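Local coordinates for protein 5'-nucleotidase SurE (Aquifex aeolicus, PDB 2WQK) that probably removes phosphate from nucleoside 5'-monophosphates, acting as a divalent-metal-dependent nucleotidase of the SurE family, at residues N8-F13 and I93-N98. Residues are numbered along the deposited sequence; the frame is centred on the assembly and turned at random. Where two conformers were deposited one is given.
Sequences NDDGYF and INEGPN. With NA (sodium ion), chain D; SO4 (sulfate ion), chain C.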
ATOM      1  N   ASN A   8      -1.324 -19.719   3.175  1.00 10.75           N
ATOM      2  CA  ASN A   8      -0.643 -19.298   1.957  1.00 10.63           C
ATOM      3  C   ASN A   8      -0.442 -17.777   1.983  1.00 11.51           C
ATOM      4  O   ASN A   8      -0.744 -17.123   2.992  1.00 12.64           O
ATOM      5  CB  ASN A   8      -1.337 -19.761   0.674  1.00 11.33           C
ATOM      6  CG  ASN A   8      -2.541 -18.888   0.285  1.00 12.97           C
ATOM      7  OD1 ASN A   8      -3.057 -18.122   1.100  1.00 13.36           O
ATOM      8  ND2 ASN A   8      -3.024 -19.046  -0.963  1.00 13.00           N
ATOM      9  N   ASP A   9       0.086 -17.259   0.876  1.00 12.74           N
ATOM     10  CA  ASP A   9       0.278 -15.820   0.706  1.00 14.16           C
ATOM     11  C   ASP A   9      -0.612 -15.194  -0.375  1.00 14.41           C
ATOM     12  O   ASP A   9      -0.659 -13.982  -0.500  1.00 15.84           O
ATOM     13  CB  ASP A   9       1.767 -15.547   0.369  1.00 15.07           C
ATOM     14  CG  ASP A   9       2.214 -14.159   0.735  1.00 17.17           C
ATOM     15  OD1 ASP A   9       1.692 -13.532   1.668  1.00 18.72           O
ATOM     16  OD2 ASP A   9       3.117 -13.693   0.031  1.00 19.85           O
ATOM     17  N   ASP A  10      -1.247 -16.025  -1.202  1.00 13.98           N
ATOM     18  CA  ASP A  10      -2.028 -15.575  -2.341  1.00 14.91           C
ATOM     19  C   ASP A  10      -3.486 -15.314  -2.010  1.00 15.70           C
ATOM     20  O   ASP A  10      -4.192 -14.691  -2.815  1.00 16.41           O
ATOM     21  CB  ASP A  10      -1.912 -16.598  -3.477  1.00 15.15           C
ATOM     22  CG  ASP A  10      -0.463 -16.820  -3.927  1.00 16.40           C
ATOM     23  OD1 ASP A  10       0.273 -15.781  -4.057  1.00 18.62           O
ATOM     24  OD2 ASP A  10      -0.061 -17.992  -4.158  1.00 18.04           O
ATOM     25  N   GLY A  11      -3.938 -15.802  -0.848  1.00 14.80           N
ATOM     26  CA  GLY A  11      -5.336 -15.640  -0.453  1.00 14.69           C
ATOM     27  C   GLY A  11      -6.070 -16.978  -0.392  1.00 14.57           C
ATOM     28  O   GLY A  11      -5.754 -17.918  -1.108  1.00 14.56           O
ATOM     29  N   TYR A  12      -7.078 -17.027   0.476  1.00 14.75           N
ATOM     30  CA  TYR A  12      -7.812 -18.276   0.741  1.00 15.24           C
ATOM     31  C   TYR A  12      -8.507 -18.828  -0.478  1.00 15.22           C
ATOM     32  O   TYR A  12      -8.852 -20.015  -0.523  1.00 16.50           O
ATOM     33  CB  TYR A  12      -8.812 -18.093   1.866  1.00 15.82           C
ATOM     34  CG  TYR A  12     -10.007 -17.230   1.509  1.00 16.60           C
ATOM     35  CD1 TYR A  12     -11.108 -17.776   0.837  1.00 17.96           C
ATOM     36  CD2 TYR A  12     -10.051 -15.883   1.852  1.00 19.52           C
ATOM     37  CE1 TYR A  12     -12.190 -17.006   0.522  1.00 20.28           C
ATOM     38  CE2 TYR A  12     -11.147 -15.103   1.537  1.00 20.97           C
ATOM     39  CZ  TYR A  12     -12.202 -15.667   0.870  1.00 22.09           C
ATOM     40  OH  TYR A  12     -13.292 -14.899   0.574  1.00 24.64           O
ATOM     41  N   PHE A  13      -8.760 -17.963  -1.444  1.00 15.59           N
ATOM     42  CA  PHE A  13      -9.512 -18.324  -2.672  1.00 16.59           C
ATOM     43  C   PHE A  13      -8.621 -18.836  -3.826  1.00 15.99           C
ATOM     44  O   PHE A  13      -9.109 -19.222  -4.905  1.00 18.47           O
ATOM     45  CB  PHE A  13     -10.308 -17.087  -3.155  1.00 18.25           C
ATOM     46  CG  PHE A  13      -9.463 -15.861  -3.238  1.00 18.33           C
ATOM     47  CD1 PHE A  13      -8.636 -15.673  -4.315  1.00 20.22           C
ATOM     48  CD2 PHE A  13      -9.425 -14.941  -2.189  1.00 19.56           C
ATOM     49  CE1 PHE A  13      -7.769 -14.548  -4.364  1.00 21.76           C
ATOM     50  CE2 PHE A  13      -8.579 -13.851  -2.231  1.00 21.35           C
ATOM     51  CZ  PHE A  13      -7.766 -13.653  -3.315  1.00 22.17           C
ATOM     52  N   ILE A  93      -0.175 -24.004  -2.205  1.00 12.04           N
ATOM     53  CA  ILE A  93       0.857 -23.947  -3.214  1.00 12.36           C
ATOM     54  C   ILE A  93       0.928 -22.577  -3.803  1.00 11.56           C
ATOM     55  O   ILE A  93      -0.057 -22.044  -4.302  1.00 12.82           O
ATOM     56  CB  ILE A  93       0.544 -24.914  -4.387  1.00 12.41           C
ATOM     57  CG1 ILE A  93       0.400 -26.350  -3.878  1.00 13.26           C
ATOM     58  CG2 ILE A  93       1.627 -24.798  -5.492  1.00 13.52           C
ATOM     59  CD1 ILE A  93      -0.518 -27.244  -4.759  1.00 14.42           C
ATOM     60  N   ASN A  94       2.117 -21.968  -3.727  1.00 11.57           N
ATOM     61  CA  ASN A  94       2.288 -20.636  -4.264  1.00 12.50           C
ATOM     62  C   ASN A  94       2.095 -20.561  -5.764  1.00 13.61           C
ATOM     63  O   ASN A  94       2.496 -21.451  -6.471  1.00 14.11           O
ATOM     64  CB  ASN A  94       3.687 -20.064  -3.943  1.00 12.55           C
ATOM     65  CG  ASN A  94       3.747 -18.534  -4.121  1.00 13.15           C
ATOM     66  OD1 ASN A  94       2.908 -17.810  -3.585  1.00 13.80           O
ATOM     67  ND2 ASN A  94       4.756 -18.053  -4.889  1.00 14.64           N
ATOM     68  N   GLU A  95       1.526 -19.441  -6.193  1.00 15.40           N
ATOM     69  CA  GLU A  95       1.384 -19.131  -7.597  0.70 17.17           C
ATOM     70  C   GLU A  95       2.714 -18.510  -8.047  1.00 18.32           C
ATOM     71  O   GLU A  95       2.868 -17.269  -8.113  1.00 21.80           O
ATOM     72  CB  GLU A  95       0.244 -18.138  -7.810  0.70 17.87           C
ATOM     73  CG  GLU A  95      -1.111 -18.564  -7.328  0.70 20.98           C
ATOM     74  CD  GLU A  95      -2.119 -17.415  -7.392  0.70 25.11           C
ATOM     75  OE1 GLU A  95      -1.697 -16.215  -7.450  0.70 29.47           O
ATOM     76  OE2 GLU A  95      -3.326 -17.712  -7.398  0.70 24.75           O
ATOM     77  N   GLY A  96       3.691 -19.355  -8.260  1.00 16.77           N
ATOM     78  CA  GLY A  96       4.982 -18.988  -8.798  1.00 15.74           C
ATOM     79  C   GLY A  96       6.064 -19.565  -7.911  1.00 14.70           C
ATOM     80  O   GLY A  96       5.795 -20.004  -6.783  1.00 14.10           O
ATOM     81  N   PRO A  97       7.292 -19.627  -8.426  1.00 14.99           N
ATOM     82  CA  PRO A  97       8.382 -20.259  -7.696  1.00 14.43           C
ATOM     83  C   PRO A  97       8.957 -19.445  -6.551  1.00 13.67           C
ATOM     84  O   PRO A  97       8.800 -18.214  -6.514  1.00 14.18           O
ATOM     85  CB  PRO A  97       9.453 -20.474  -8.760  1.00 15.58           C
ATOM     86  CG  PRO A  97       9.198 -19.366  -9.712  1.00 14.95           C
ATOM     87  CD  PRO A  97       7.706 -19.095  -9.729  1.00 15.32           C
ATOM     88  N   ASN A  98       9.634 -20.150  -5.644  1.00 12.25           N
ATOM     89  CA  ASN A  98      10.448 -19.527  -4.603  1.00 12.43           C
ATOM     90  C   ASN A  98      11.783 -20.253  -4.514  1.00 11.44           C
ATOM     91  O   ASN A  98      11.936 -21.254  -3.785  1.00 12.23           O
ATOM     92  CB  ASN A  98       9.678 -19.552  -3.299  1.00 11.94           C
ATOM     93  CG  ASN A  98       8.601 -18.489  -3.273  1.00 12.31           C
ATOM     94  OD1 ASN A  98       8.900 -17.280  -3.342  1.00 14.64           O
ATOM     95  ND2 ASN A  98       7.330 -18.917  -3.200  1.00 12.99           N
TER
HETATM   96 NA    NA D 254       2.589 -15.524  -3.842  1.00 16.70          NA
HETATM   97  S   SO4 C 252       5.258 -15.328  -2.250  1.00 15.81           S
HETATM   98  O1  SO4 C 252       5.279 -15.290  -3.712  1.00 19.01           O
HETATM   99  O2  SO4 C 252       3.822 -15.267  -1.831  1.00 17.97           O
HETATM  100  O3  SO4 C 252       5.778 -16.554  -1.763  1.00 12.87           O
HETATM  101  O4  SO4 C 252       5.993 -14.170  -1.650  1.00 16.67           O
HETATM  102  O   HOH W   1      -1.732 -20.082  -3.465  1.00 21.37           O
HETATM  103  O   HOH W   2       1.219 -18.754  -1.335  1.00 16.05           O
HETATM  104  O   HOH W   3       0.573 -14.332  -6.949  1.00 31.83           O
HETATM  105  O   HOH W   4       3.124 -15.265  -6.218  1.00 26.37           O
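The carboxylate of Asp10 and the amide of Asn94 have planes only 21° apart and each present their OD1 atom to the sodium ion. One carboxylate face lies under the Glu95 side chain, whose CG is 3.4 Å from Asp10 OD2, in one of two modelled conformers, so this cover is less certain; the other is turned toward water 2. This is the metal site of the SurE α/β fold, built where the adjacent parallel strands 3-7 and 88-94 run out into loops. Asp10 OD1 and Asn94 OD1 each bind sodium at 2.3 Å, and Ser40 supplies a further ligand. Asn94 OD1 sits 3.0 Å from Asp10 OD2, two unbonded acceptors; sodium on the former, and Glu95 N and water 1 on the latter, probably offset the repulsion.

While OD1 serves the metal, OD2 ties the segments together directly: Glu95 N donates to it over 3.0 Å with an angle of 158° at the hydrogen, approaching from the syn side but tilted out of the carboxylate plane. The Asn94 side chain is directed into the site by a CG anti to the backbone N (chi1 -163°). Its rotation is defined from both ends, OD1 on sodium and ND2 donating to Gly96 O at 2.9 Å, with a weak second bond from ND2 to sulfate O1.

The sulfate chelates sodium through O1 and O2, a pose consistent with that of a substrate phosphate. Asn98 ND2 reaches sulfate O3 at 3.2 Å and is also hydrogen-bonded to Ser126. A leucine in place of Asn98 would probably leave sulfate O3 without this donor and Ser126 OG without its amide partner. Beyond Asp10 OD2 from sodium, water 1 accepts from Asn8 ND2 and donates to this oxygen and, at 2.7 Å, to Ile93 O.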